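Local coordinates for aldo-keto Reductase, OXIDOREDUCTASE (PDB 5T79), which probably reduces aldehydes such as 3-hydroxybutanal to the corresponding alcohol with NADPH, as an aldo-keto reductase built on a TIM barrel, at residues 99-104 with 137-142. Residues are numbered along the deposited sequence; the frame is centred on the assembly and turned at random.
With NDP (NADPH dihydro-nicotinamide-adenine-dinucleotide phosphate), chain E.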
loop_
_atom_site.group_PDB
_atom_site.type_symbol
_atom_site.label_atom_id
_atom_site.label_comp_id
_atom_site.label_asym_id
_atom_site.label_seq_id
_atom_site.Cartn_x
_atom_site.Cartn_y
_atom_site.Cartn_z
ATOM N N GLY A 99 4.857 14.031 -0.467
ATOM C CA GLY A 99 6.302 13.820 -0.542
ATOM C C GLY A 99 6.848 13.836 -1.959
ATOM O O GLY A 99 8.013 14.174 -2.153
ATOM N N TYR A 100 6.000 13.480 -2.946
ATOM C CA TYR A 100 6.302 13.566 -4.375
ATOM C C TYR A 100 5.685 14.862 -4.904
ATOM O O TYR A 100 5.166 15.646 -4.105
ATOM C CB TYR A 100 5.799 12.339 -5.164
ATOM C CG TYR A 100 6.706 11.135 -5.048
ATOM C CD1 TYR A 100 7.848 11.018 -5.838
ATOM C CD2 TYR A 100 6.380 10.072 -4.212
ATOM C CE1 TYR A 100 8.680 9.902 -5.748
ATOM C CE2 TYR A 100 7.202 8.947 -4.115
ATOM C CZ TYR A 100 8.356 8.872 -4.876
ATOM O OH TYR A 100 9.170 7.763 -4.789
ATOM N N THR A 101 5.778 15.117 -6.221
ATOM C CA THR A 101 5.300 16.389 -6.782
ATOM C C THR A 101 3.783 16.440 -6.814
ATOM O O THR A 101 3.163 15.527 -7.354
ATOM C CB THR A 101 5.855 16.603 -8.201
ATOM O OG1 THR A 101 7.239 16.290 -8.211
ATOM C CG2 THR A 101 5.663 18.034 -8.679
ATOM N N MET A 102 3.199 17.517 -6.252
ATOM C CA MET A 102 1.752 17.719 -6.246
ATOM C C MET A 102 1.400 19.002 -6.998
ATOM O O MET A 102 0.542 18.976 -7.883
ATOM C CB MET A 102 1.180 17.727 -4.827
ATOM C CG MET A 102 -0.371 17.873 -4.795
ATOM S SD MET A 102 -1.215 16.508 -5.650
ATOM C CE MET A 102 -2.891 17.144 -5.739
ATOM N N TRP A 103 1.981 20.141 -6.600
ATOM C CA TRP A 103 1.715 21.395 -7.299
ATOM C C TRP A 103 3.054 22.023 -7.646
ATOM O O TRP A 103 4.090 21.549 -7.168
ATOM C CB TRP A 103 0.768 22.321 -6.514
ATOM C CG TRP A 103 1.267 22.803 -5.180
ATOM C CD1 TRP A 103 2.004 23.926 -4.954
ATOM C CD2 TRP A 103 0.876 22.314 -3.884
ATOM N NE1 TRP A 103 2.211 24.091 -3.611
ATOM C CE2 TRP A 103 1.481 23.155 -2.923
ATOM C CE3 TRP A 103 0.117 21.215 -3.441
ATOM C CZ2 TRP A 103 1.397 22.903 -1.544
ATOM C CZ3 TRP A 103 -0.002 20.988 -2.076
ATOM C CH2 TRP A 103 0.625 21.829 -1.142
ATOM N N ASP A 104 3.052 23.000 -8.560
ATOM C CA ASP A 104 4.272 23.651 -9.039
ATOM C C ASP A 104 4.973 24.471 -7.942
ATOM O O ASP A 104 4.328 24.914 -6.983
ATOM C CB ASP A 104 3.925 24.587 -10.215
ATOM C CG ASP A 104 3.340 23.921 -11.449
ATOM O OD1 ASP A 104 3.702 22.758 -11.726
ATOM O OD2 ASP A 104 2.529 24.577 -12.152
ATOM N N HIS A 137 4.787 10.397 5.018
ATOM C CA HIS A 137 5.775 11.150 4.244
ATOM C C HIS A 137 6.076 10.183 3.098
ATOM O O HIS A 137 6.514 9.053 3.357
ATOM C CB HIS A 137 7.024 11.544 5.041
ATOM C CG HIS A 137 7.937 12.421 4.232
ATOM N ND1 HIS A 137 9.313 12.362 4.384
ATOM C CD2 HIS A 137 7.643 13.315 3.251
ATOM C CE1 HIS A 137 9.808 13.268 3.552
ATOM N NE2 HIS A 137 8.844 13.840 2.817
ATOM N N HIS A 138 5.751 10.572 1.844
ATOM C CA HIS A 138 5.756 9.687 0.670
ATOM C C HIS A 138 7.151 9.190 0.226
ATOM O O HIS A 138 7.253 8.108 -0.377
ATOM C CB HIS A 138 5.055 10.406 -0.499
ATOM C CG HIS A 138 4.382 9.528 -1.513
ATOM N ND1 HIS A 138 3.398 10.032 -2.345
ATOM C CD2 HIS A 138 4.586 8.225 -1.820
ATOM C CE1 HIS A 138 3.070 9.035 -3.159
ATOM N NE2 HIS A 138 3.732 7.919 -2.857
ATOM N N ARG A 139 8.212 9.966 0.489
ATOM C CA ARG A 139 9.576 9.565 0.111
ATOM C C ARG A 139 10.561 10.447 0.852
ATOM O O ARG A 139 10.181 11.561 1.230
ATOM C CB ARG A 139 9.813 9.680 -1.420
ATOM C CG ARG A 139 9.560 11.101 -1.963
ATOM C CD ARG A 139 10.497 11.491 -3.093
ATOM N NE ARG A 139 10.056 12.727 -3.750
ATOM C CZ ARG A 139 10.525 13.170 -4.913
ATOM N NH1 ARG A 139 11.466 12.494 -5.559
ATOM N NH2 ARG A 139 10.072 14.306 -5.429
ATOM N N PRO A 140 11.816 10.000 1.064
ATOM C CA PRO A 140 12.794 10.863 1.745
ATOM C C PRO A 140 13.010 12.206 1.062
ATOM O O PRO A 140 12.928 12.300 -0.174
ATOM C CB PRO A 140 14.094 10.052 1.651
ATOM C CG PRO A 140 13.643 8.621 1.547
ATOM C CD PRO A 140 12.421 8.705 0.679
ATOM N N ASP A 141 13.341 13.230 1.876
ATOM C CA ASP A 141 13.750 14.554 1.404
ATOM C C ASP A 141 15.142 14.816 2.005
ATOM O O ASP A 141 15.237 15.324 3.125
ATOM C CB ASP A 141 12.726 15.640 1.775
ATOM C CG ASP A 141 13.126 17.054 1.356
ATOM O OD1 ASP A 141 14.112 17.203 0.593
ATOM O OD2 ASP A 141 12.399 17.985 1.691
ATOM N N PRO A 142 16.233 14.469 1.291
ATOM C CA PRO A 142 17.575 14.616 1.892
ATOM C C PRO A 142 18.026 16.045 2.233
ATOM O O PRO A 142 18.913 16.199 3.071
ATOM C CB PRO A 142 18.521 14.033 0.830
ATOM C CG PRO A 142 17.735 14.004 -0.445
ATOM C CD PRO A 142 16.297 13.818 -0.034
HETATM P PA NDP E . 0.348 -4.345 -8.304
HETATM O O1A NDP E . -0.524 -5.196 -7.431
HETATM O O2A NDP E . 1.801 -4.469 -8.410
HETATM O O5B NDP E . -0.157 -4.364 -9.832
HETATM C C5B NDP E . -1.489 -3.847 -10.024
HETATM C C4B NDP E . -1.884 -3.887 -11.474
HETATM O O4B NDP E . -1.559 -5.182 -12.027
HETATM C C3B NDP E . -3.380 -3.678 -11.704
HETATM O O3B NDP E . -3.657 -2.302 -11.954
HETATM C C2B NDP E . -3.685 -4.582 -12.892
HETATM O O2B NDP E . -3.448 -3.900 -14.143
HETATM C C1B NDP E . -2.663 -5.711 -12.735
HETATM N N9A NDP E . -3.153 -6.881 -12.014
HETATM C C8A NDP E . -3.394 -7.001 -10.670
HETATM N N7A NDP E . -3.824 -8.186 -10.307
HETATM C C5A NDP E . -3.877 -8.894 -11.498
HETATM C C6A NDP E . -4.316 -10.197 -11.810
HETATM N N6A NDP E . -4.671 -11.104 -10.893
HETATM N N1A NDP E . -4.322 -10.561 -13.113
HETATM C C2A NDP E . -3.867 -9.697 -14.027
HETATM N N3A NDP E . -3.407 -8.455 -13.850
HETATM C C4A NDP E . -3.458 -8.104 -12.557
HETATM O O3 NDP E . 0.011 -2.944 -7.640
HETATM P PN NDP E . 0.646 -1.532 -8.041
HETATM O O1N NDP E . -0.453 -0.993 -8.880
HETATM O O2N NDP E . 2.053 -1.640 -8.610
HETATM O O5D NDP E . 0.898 -0.635 -6.710
HETATM C C5D NDP E . 0.259 -1.098 -5.489
HETATM C C4D NDP E . -0.227 0.067 -4.658
HETATM O O4D NDP E . 0.888 0.621 -3.936
HETATM C C3D NDP E . -0.833 1.239 -5.409
HETATM O O3D NDP E . -2.190 0.978 -5.736
HETATM C C2D NDP E . -0.587 2.414 -4.453
HETATM O O2D NDP E . -1.585 2.691 -3.471
HETATM C C1D NDP E . 0.741 2.020 -3.800
HETATM N N1N NDP E . 1.921 2.629 -4.447
HETATM C C2N NDP E . 2.728 3.431 -3.640
HETATM C C3N NDP E . 3.834 4.041 -4.100
HETATM C C7N NDP E . 4.798 4.644 -3.114
HETATM O O7N NDP E . 5.763 5.246 -3.609
HETATM N N7N NDP E . 4.598 4.574 -1.797
HETATM C C4N NDP E . 4.108 4.068 -5.581
HETATM C C5N NDP E . 3.369 2.993 -6.303
HETATM C C6N NDP E . 2.342 2.356 -5.779
HETATM P P2B NDP E . -4.384 -3.866 -15.470
HETATM O O1X NDP E . -4.913 -2.539 -15.872
HETATM O O2X NDP E . -3.437 -4.469 -16.499
HETATM O O3X NDP E . -5.470 -4.899 -15.196
HETATM O O HOH W 1 9.768 14.118 0.128
HETATM O O HOH W 2 3.129 12.897 -2.647
#
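At the cofactor end of the TIM barrel, the loops that follow strands 93-98 and 132-137 meet beside the nicotinamide of NADPH, with Y100 of the first loop lodged between H138 and R139 of the second. The Y100 ring drives its CD2 edge at the face of H138 in a T-shaped stack, planes at 89°, CD2 3.4 Å from H138 CG. R139 lies over one face of Y100: its CG makes a CH-pi contact 3.8 Å from the ring centroid, and the guanidinium continues across CD1, tilted 18° from the ring. A bend at chi2 (145°) carries R139 NE round to G99 O, 3.0 Å away, in a nearly straight hydrogen bond, in the guanidinium plane but above the carbonyl plane. Glycine at 99 lets the two backbones close in: its N packs 3.6 Å from H138 CB, and its CA lies 4.3 Å from H138 CA. Two waters bridge the loops: one donates to G99 O and R139 O and is also hydrogen-bonded to H137 NE2, the other joins Y100 N to H138 ND1. R139 NH2 forms a salt bridge with D109, and H137 ND1 is hydrogen-bonded to Y170 OH. H138 NE2 approaches to 3.4 Å from the carboxamide O7N of NADPH. With Y100 against one face and a water at ND1, the imidazole's tilt beside the cofactor is probably fixed from the loop side.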